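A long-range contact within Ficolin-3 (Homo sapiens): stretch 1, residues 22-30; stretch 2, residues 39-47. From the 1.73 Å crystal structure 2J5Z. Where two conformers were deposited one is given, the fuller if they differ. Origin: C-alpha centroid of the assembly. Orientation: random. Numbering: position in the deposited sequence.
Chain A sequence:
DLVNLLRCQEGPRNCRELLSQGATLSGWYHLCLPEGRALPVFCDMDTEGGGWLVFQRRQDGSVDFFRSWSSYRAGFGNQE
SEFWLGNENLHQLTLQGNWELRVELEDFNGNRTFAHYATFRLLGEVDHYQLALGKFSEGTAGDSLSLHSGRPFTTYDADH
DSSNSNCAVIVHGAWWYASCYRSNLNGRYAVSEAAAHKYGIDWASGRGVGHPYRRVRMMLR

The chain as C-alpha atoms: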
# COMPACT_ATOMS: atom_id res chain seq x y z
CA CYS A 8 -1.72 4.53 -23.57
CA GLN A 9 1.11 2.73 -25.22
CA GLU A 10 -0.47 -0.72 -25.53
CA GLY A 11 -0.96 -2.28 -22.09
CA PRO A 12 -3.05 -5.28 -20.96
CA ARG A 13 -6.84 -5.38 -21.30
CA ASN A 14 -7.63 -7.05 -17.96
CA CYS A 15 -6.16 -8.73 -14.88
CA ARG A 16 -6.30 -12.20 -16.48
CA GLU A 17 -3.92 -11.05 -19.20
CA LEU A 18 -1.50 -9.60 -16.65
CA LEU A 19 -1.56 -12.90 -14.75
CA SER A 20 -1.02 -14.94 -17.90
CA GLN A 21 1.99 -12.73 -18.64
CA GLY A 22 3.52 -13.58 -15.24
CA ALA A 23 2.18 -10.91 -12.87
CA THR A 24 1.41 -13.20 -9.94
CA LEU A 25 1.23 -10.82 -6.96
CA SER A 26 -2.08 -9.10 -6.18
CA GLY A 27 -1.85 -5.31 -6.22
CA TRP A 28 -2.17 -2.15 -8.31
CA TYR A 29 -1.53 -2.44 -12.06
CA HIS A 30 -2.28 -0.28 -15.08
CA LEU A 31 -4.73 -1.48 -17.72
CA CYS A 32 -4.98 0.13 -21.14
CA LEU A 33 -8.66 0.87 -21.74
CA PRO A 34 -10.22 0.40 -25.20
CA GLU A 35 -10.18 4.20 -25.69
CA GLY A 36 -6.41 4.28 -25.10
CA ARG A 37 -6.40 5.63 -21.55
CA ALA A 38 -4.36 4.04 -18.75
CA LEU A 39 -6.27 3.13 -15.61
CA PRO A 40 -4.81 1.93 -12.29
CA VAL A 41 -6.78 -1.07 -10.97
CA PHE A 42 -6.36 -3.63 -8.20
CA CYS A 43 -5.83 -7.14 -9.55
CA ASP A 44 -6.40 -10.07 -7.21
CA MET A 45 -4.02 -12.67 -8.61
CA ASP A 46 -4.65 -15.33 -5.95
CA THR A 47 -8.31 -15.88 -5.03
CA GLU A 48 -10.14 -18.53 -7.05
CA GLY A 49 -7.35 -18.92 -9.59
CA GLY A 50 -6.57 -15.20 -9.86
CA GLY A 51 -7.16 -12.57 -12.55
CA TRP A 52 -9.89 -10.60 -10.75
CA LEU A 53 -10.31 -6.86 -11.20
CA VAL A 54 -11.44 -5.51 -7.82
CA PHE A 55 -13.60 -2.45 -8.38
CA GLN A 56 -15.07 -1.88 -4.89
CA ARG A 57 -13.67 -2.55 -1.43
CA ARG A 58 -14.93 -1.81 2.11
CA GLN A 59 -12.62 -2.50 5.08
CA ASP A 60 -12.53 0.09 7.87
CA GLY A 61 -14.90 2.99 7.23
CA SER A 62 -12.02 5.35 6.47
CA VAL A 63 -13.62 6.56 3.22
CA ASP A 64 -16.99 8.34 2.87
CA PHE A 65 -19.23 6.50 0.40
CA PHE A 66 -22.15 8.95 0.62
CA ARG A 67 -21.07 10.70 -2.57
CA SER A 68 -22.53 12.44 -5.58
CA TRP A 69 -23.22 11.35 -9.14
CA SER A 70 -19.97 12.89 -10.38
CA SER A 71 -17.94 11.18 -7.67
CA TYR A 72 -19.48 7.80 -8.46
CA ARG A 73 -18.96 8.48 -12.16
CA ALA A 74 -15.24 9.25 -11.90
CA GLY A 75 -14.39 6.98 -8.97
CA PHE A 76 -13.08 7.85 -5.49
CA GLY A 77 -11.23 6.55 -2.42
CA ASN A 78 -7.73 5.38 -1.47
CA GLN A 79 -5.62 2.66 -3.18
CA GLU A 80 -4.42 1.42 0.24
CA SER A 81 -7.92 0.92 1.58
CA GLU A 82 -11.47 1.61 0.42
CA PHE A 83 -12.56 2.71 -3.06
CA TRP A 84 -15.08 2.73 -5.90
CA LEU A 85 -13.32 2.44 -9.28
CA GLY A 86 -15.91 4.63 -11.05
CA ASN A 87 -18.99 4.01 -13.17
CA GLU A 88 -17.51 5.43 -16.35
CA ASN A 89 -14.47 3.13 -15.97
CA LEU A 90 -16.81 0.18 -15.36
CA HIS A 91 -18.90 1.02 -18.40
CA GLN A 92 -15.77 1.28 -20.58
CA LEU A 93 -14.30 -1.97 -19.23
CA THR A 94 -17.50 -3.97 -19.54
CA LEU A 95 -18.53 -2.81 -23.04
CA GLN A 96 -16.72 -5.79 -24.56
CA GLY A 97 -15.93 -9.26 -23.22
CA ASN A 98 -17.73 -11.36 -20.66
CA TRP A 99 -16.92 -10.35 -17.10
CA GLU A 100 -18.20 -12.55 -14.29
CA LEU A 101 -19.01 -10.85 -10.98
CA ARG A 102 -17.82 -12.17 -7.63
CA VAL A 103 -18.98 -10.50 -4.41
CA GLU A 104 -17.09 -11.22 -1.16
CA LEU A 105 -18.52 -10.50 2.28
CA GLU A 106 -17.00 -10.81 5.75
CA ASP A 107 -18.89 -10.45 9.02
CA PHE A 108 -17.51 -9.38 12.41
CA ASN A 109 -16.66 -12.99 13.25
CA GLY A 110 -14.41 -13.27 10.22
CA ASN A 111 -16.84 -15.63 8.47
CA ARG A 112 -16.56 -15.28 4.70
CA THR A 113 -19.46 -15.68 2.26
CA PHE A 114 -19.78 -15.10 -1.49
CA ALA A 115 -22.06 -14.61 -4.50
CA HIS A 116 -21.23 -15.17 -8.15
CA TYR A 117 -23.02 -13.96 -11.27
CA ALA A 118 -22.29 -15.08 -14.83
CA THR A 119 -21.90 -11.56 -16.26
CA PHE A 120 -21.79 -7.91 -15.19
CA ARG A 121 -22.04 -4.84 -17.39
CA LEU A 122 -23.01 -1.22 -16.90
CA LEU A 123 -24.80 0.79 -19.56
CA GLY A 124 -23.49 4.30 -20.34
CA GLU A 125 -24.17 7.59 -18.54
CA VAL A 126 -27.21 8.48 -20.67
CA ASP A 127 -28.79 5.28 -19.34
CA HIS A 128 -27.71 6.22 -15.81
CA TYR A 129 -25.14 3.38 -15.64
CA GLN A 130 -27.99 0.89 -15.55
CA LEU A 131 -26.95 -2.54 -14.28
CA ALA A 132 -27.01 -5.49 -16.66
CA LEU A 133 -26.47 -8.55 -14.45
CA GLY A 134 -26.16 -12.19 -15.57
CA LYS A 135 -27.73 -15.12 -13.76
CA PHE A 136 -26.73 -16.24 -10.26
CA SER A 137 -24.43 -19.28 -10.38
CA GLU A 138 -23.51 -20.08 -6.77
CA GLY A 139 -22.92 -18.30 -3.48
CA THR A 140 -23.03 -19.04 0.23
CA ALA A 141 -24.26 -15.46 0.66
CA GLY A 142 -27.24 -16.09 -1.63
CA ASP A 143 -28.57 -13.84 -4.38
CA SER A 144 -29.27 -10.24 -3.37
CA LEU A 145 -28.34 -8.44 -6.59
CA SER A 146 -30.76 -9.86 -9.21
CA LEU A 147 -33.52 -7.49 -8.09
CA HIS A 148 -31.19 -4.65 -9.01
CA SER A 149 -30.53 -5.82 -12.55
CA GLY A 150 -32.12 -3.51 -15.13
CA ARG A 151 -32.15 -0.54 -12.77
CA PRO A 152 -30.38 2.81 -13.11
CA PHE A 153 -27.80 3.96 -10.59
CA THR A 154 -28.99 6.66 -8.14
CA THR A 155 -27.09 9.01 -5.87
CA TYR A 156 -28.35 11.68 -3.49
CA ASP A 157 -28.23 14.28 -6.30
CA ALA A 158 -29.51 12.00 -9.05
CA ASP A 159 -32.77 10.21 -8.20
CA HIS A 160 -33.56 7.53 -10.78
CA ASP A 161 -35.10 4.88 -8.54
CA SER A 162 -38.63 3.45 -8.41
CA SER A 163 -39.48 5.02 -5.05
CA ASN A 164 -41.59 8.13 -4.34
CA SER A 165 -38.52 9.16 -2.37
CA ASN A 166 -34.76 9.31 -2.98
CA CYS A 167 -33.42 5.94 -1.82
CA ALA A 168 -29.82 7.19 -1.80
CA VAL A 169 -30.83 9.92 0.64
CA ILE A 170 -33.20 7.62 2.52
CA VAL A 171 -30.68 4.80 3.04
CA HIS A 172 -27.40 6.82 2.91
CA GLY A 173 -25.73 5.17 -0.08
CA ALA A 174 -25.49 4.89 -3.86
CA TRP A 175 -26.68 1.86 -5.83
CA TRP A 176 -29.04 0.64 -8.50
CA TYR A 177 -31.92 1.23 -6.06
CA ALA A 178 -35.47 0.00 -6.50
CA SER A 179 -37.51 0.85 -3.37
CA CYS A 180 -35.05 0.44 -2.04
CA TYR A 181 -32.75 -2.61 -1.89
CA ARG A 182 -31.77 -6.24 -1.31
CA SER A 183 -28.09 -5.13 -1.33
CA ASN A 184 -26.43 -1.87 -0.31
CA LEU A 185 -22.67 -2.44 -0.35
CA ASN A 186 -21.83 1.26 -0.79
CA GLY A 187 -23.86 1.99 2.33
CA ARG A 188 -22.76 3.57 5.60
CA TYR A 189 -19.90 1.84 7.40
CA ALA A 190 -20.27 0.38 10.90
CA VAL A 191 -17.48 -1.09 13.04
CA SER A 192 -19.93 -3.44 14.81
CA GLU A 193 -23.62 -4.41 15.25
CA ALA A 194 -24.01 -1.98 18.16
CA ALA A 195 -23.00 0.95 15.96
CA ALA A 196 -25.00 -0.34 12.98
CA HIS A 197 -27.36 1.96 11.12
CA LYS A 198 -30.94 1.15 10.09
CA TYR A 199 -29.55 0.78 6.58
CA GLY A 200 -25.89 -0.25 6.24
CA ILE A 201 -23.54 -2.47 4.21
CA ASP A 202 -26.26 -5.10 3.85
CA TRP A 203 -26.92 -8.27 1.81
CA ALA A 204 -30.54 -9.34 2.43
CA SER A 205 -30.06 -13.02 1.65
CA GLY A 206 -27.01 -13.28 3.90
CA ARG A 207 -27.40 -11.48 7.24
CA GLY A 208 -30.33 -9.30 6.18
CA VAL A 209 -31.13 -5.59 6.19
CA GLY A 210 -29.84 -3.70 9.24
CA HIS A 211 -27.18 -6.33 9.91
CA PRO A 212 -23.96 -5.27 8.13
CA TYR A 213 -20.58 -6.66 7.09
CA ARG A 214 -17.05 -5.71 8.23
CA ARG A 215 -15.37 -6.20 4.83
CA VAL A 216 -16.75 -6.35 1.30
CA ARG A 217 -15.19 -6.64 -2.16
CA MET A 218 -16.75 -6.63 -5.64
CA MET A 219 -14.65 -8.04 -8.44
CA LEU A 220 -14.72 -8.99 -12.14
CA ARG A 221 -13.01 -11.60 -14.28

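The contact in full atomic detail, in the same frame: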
# COMPACT_ATOMS: atom_id res chain seq x y z
N GLY A 22 2.59 -13.32 -16.35
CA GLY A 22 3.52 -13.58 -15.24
C GLY A 22 3.40 -12.67 -14.03
O GLY A 22 4.24 -12.74 -13.12
N ALA A 23 2.39 -11.80 -14.01
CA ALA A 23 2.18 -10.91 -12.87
C ALA A 23 1.36 -11.64 -11.82
O ALA A 23 0.13 -11.63 -11.85
CB ALA A 23 1.49 -9.61 -13.31
N THR A 24 2.06 -12.28 -10.88
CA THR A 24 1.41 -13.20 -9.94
C THR A 24 1.11 -12.65 -8.55
O THR A 24 0.49 -13.35 -7.74
CB THR A 24 2.27 -14.45 -9.77
OG1 THR A 24 3.61 -14.04 -9.47
CG2 THR A 24 2.29 -15.27 -11.05
N LEU A 25 1.53 -11.42 -8.26
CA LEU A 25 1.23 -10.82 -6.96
C LEU A 25 0.04 -9.86 -7.05
O LEU A 25 0.05 -8.94 -7.87
CB LEU A 25 2.45 -10.07 -6.43
CG LEU A 25 3.45 -10.83 -5.53
CD1 LEU A 25 3.44 -12.33 -5.74
CD2 LEU A 25 4.87 -10.25 -5.57
N SER A 26 -0.96 -10.05 -6.20
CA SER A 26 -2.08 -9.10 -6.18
C SER A 26 -1.61 -7.68 -5.89
O SER A 26 -0.68 -7.47 -5.11
CB SER A 26 -3.13 -9.52 -5.15
OG SER A 26 -3.54 -10.85 -5.39
N GLY A 27 -2.24 -6.68 -6.52
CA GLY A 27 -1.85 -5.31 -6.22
C GLY A 27 -2.30 -4.39 -7.33
O GLY A 27 -3.09 -4.79 -8.18
N TRP A 28 -1.75 -3.18 -7.34
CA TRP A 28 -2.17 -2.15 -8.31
C TRP A 28 -1.38 -2.25 -9.62
O TRP A 28 -0.14 -2.29 -9.63
CB TRP A 28 -2.08 -0.76 -7.68
CG TRP A 28 -3.12 -0.60 -6.61
CD1 TRP A 28 -2.99 -0.92 -5.29
CD2 TRP A 28 -4.47 -0.17 -6.80
NE1 TRP A 28 -4.18 -0.69 -4.63
CE2 TRP A 28 -5.11 -0.23 -5.53
CE3 TRP A 28 -5.20 0.29 -7.90
CZ2 TRP A 28 -6.44 0.13 -5.35
CZ3 TRP A 28 -6.53 0.66 -7.72
CH2 TRP A 28 -7.13 0.58 -6.45
N TYR A 29 -2.12 -2.31 -10.73
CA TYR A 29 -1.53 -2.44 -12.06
C TYR A 29 -2.24 -1.47 -12.98
O TYR A 29 -3.37 -1.10 -12.74
CB TYR A 29 -1.77 -3.84 -12.61
CG TYR A 29 -0.98 -4.92 -11.92
CD1 TYR A 29 0.25 -5.32 -12.40
CD2 TYR A 29 -1.48 -5.54 -10.77
CE1 TYR A 29 0.98 -6.33 -11.77
CE2 TYR A 29 -0.76 -6.53 -10.13
CZ TYR A 29 0.47 -6.92 -10.64
OH TYR A 29 1.19 -7.90 -10.01
N HIS A 30 -1.59 -1.09 -14.07
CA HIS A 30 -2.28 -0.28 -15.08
C HIS A 30 -2.86 -1.12 -16.21
O HIS A 30 -2.19 -2.02 -16.73
CB HIS A 30 -1.33 0.79 -15.62
CG HIS A 30 -1.09 1.90 -14.65
ND1 HIS A 30 -1.63 3.15 -14.81
CD2 HIS A 30 -0.39 1.93 -13.49
CE1 HIS A 30 -1.25 3.92 -13.80
NE2 HIS A 30 -0.50 3.20 -12.98
N LEU A 39 -5.46 3.09 -16.82
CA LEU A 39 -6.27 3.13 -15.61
C LEU A 39 -5.61 2.24 -14.56
O LEU A 39 -5.39 1.07 -14.83
CB LEU A 39 -7.66 2.57 -15.92
CG LEU A 39 -8.64 2.42 -14.75
CD1 LEU A 39 -9.01 3.76 -14.18
CD2 LEU A 39 -9.89 1.64 -15.16
N PRO A 40 -5.27 2.80 -13.38
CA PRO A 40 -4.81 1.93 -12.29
C PRO A 40 -5.98 1.11 -11.74
O PRO A 40 -7.06 1.65 -11.50
CB PRO A 40 -4.33 2.92 -11.21
CG PRO A 40 -4.27 4.26 -11.91
CD PRO A 40 -5.31 4.21 -12.97
N VAL A 41 -5.75 -0.18 -11.52
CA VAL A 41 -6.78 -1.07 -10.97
C VAL A 41 -6.10 -2.05 -10.04
O VAL A 41 -4.90 -2.32 -10.19
CB VAL A 41 -7.47 -1.92 -12.08
CG1 VAL A 41 -8.14 -1.01 -13.12
CG2 VAL A 41 -6.46 -2.84 -12.72
N PHE A 42 -6.86 -2.58 -9.09
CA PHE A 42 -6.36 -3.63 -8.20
C PHE A 42 -6.68 -4.98 -8.77
O PHE A 42 -7.86 -5.31 -8.97
CB PHE A 42 -6.95 -3.50 -6.80
CG PHE A 42 -6.32 -4.45 -5.81
CD1 PHE A 42 -5.20 -4.06 -5.09
CD2 PHE A 42 -6.83 -5.72 -5.64
CE1 PHE A 42 -4.60 -4.92 -4.19
CE2 PHE A 42 -6.22 -6.61 -4.73
CZ PHE A 42 -5.11 -6.19 -4.01
N CYS A 43 -5.64 -5.77 -9.05
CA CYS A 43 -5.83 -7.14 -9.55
C CYS A 43 -5.61 -8.11 -8.40
O CYS A 43 -4.58 -8.05 -7.73
CB CYS A 43 -4.82 -7.46 -10.63
SG CYS A 43 -5.02 -6.51 -12.16
N ASP A 44 -6.58 -8.98 -8.18
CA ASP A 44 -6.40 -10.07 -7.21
C ASP A 44 -5.91 -11.26 -8.02
O ASP A 44 -6.64 -11.82 -8.83
CB ASP A 44 -7.70 -10.39 -6.48
CG ASP A 44 -7.56 -11.54 -5.50
OD1 ASP A 44 -6.70 -12.42 -5.72
OD2 ASP A 44 -8.33 -11.58 -4.51
N MET A 45 -4.65 -11.63 -7.80
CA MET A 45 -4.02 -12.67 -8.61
C MET A 45 -4.02 -14.02 -7.90
O MET A 45 -3.39 -14.96 -8.38
CB MET A 45 -2.59 -12.28 -8.94
CG MET A 45 -2.46 -10.97 -9.74
SD MET A 45 -3.54 -11.00 -11.19
CE MET A 45 -2.67 -9.83 -12.26
N ASP A 46 -4.74 -14.13 -6.79
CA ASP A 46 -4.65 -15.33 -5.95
C ASP A 46 -5.98 -16.04 -5.65
O ASP A 46 -6.05 -17.27 -5.69
CB ASP A 46 -3.90 -15.02 -4.65
CG ASP A 46 -3.17 -16.23 -4.09
OD1 ASP A 46 -3.50 -17.36 -4.51
OD2 ASP A 46 -2.26 -16.05 -3.25
N THR A 47 -7.03 -15.28 -5.35
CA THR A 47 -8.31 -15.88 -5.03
C THR A 47 -8.97 -16.54 -6.23
O THR A 47 -9.11 -15.93 -7.29
CB THR A 47 -9.27 -14.90 -4.33
OG1 THR A 47 -10.00 -14.16 -5.31
CG2 THR A 47 -8.51 -13.96 -3.42
O HOH W 1 -1.21 -14.80 -6.00
O HOH W 2 -0.61 -15.68 -8.20
O HOH W 3 -4.64 -11.59 -3.15

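Antiparallel pairing of two strands fixes a backbone register, and that register in turn decides which side chains can meet; the contact between residues 22-30 and 39-47 of Ficolin-3 is a compact example. The N-to-C directions of the two strands make an angle of 137°, so the pairing is antiparallel but visibly twisted.

The backbone supplies the regular part. Two hydrogen-bonded pairs each close a ring of two bonds. In the first, Gly27 N donates to Cys43 O at 3.0 Å and Cys43 N returns a bond to Gly27 O at 2.9 Å. In the second, Tyr29 N reaches Val41 O and Val41 N reaches Tyr29 O, both at 2.8 Å. Between and beyond them lie the non-hydrogen-bonded pairs Trp28 with Phe42 and His30 with Pro40, where the CA atoms of each pair draw in to 4.4 Å. Proline fits such a site well, since its nitrogen has no proton to offer. The close spacing also brings CA-H groups against carbonyl oxygens, as in Trp28 CA to Val41 O at 3.3 Å and Pro40 CA to Tyr29 O at 3.4 Å.

Aromatic packing follows from the alternation of faces. Trp28 and Phe42 share one face, and the edge of the Phe42 ring is turned toward the face of the Trp28 indole, with the phenyl and five-membered ring centroids 5.2 Å apart and the planes at 73°. Phe42 CB sits almost on the normal of the six-membered ring, 3.9 Å from its centroid, so one residue covers both parts of the indole. The Phe42 ring also lies over the backbone at Gly27, with Phe42 CE1 3.4 Å from Gly27 CA. Gly27 itself has phi/psi of 161/-165, at which a beta carbon would be jammed against the carbonyl oxygen of Ser26; these angles by themselves call for glycine, and the chain also turns a corner here. Farther along the same face, His30 and Pro40 are neighbours, with Pro40 CB over one face of the imidazole.

On the other face, Tyr29 packs against Cys43, with Tyr29 CD2 3.9 Å from Cys43 CB, while Tyr29 OH donates to Leu25 O at 2.6 Å within its own stretch. Met45 extends this apolar group beyond the paired strands: Met45 CE approaches Tyr29 CE2 at 4.4 Å and Ala23 CB at 4.3 Å.

Polar side chains and water take over where the strand pairing ends. Met45 N donates to Ser26 OG at 2.8 Å, so a side-chain oxygen takes up a backbone amide just past the last bridge. Asp44 OD1 organises the turn that follows, accepting from Asp46 N at 2.8 Å and Thr47 N at 2.9 Å. Water 2 lies between the stretches, its O 2.6 Å from Thr24 O and 2.9 Å from Met45 O, though it has more acceptors in reach than protons to give. The O of water 3 lies 2.6 Å from Ser26 OG and makes a weak bond of 3.4 Å to Asp44 OD1.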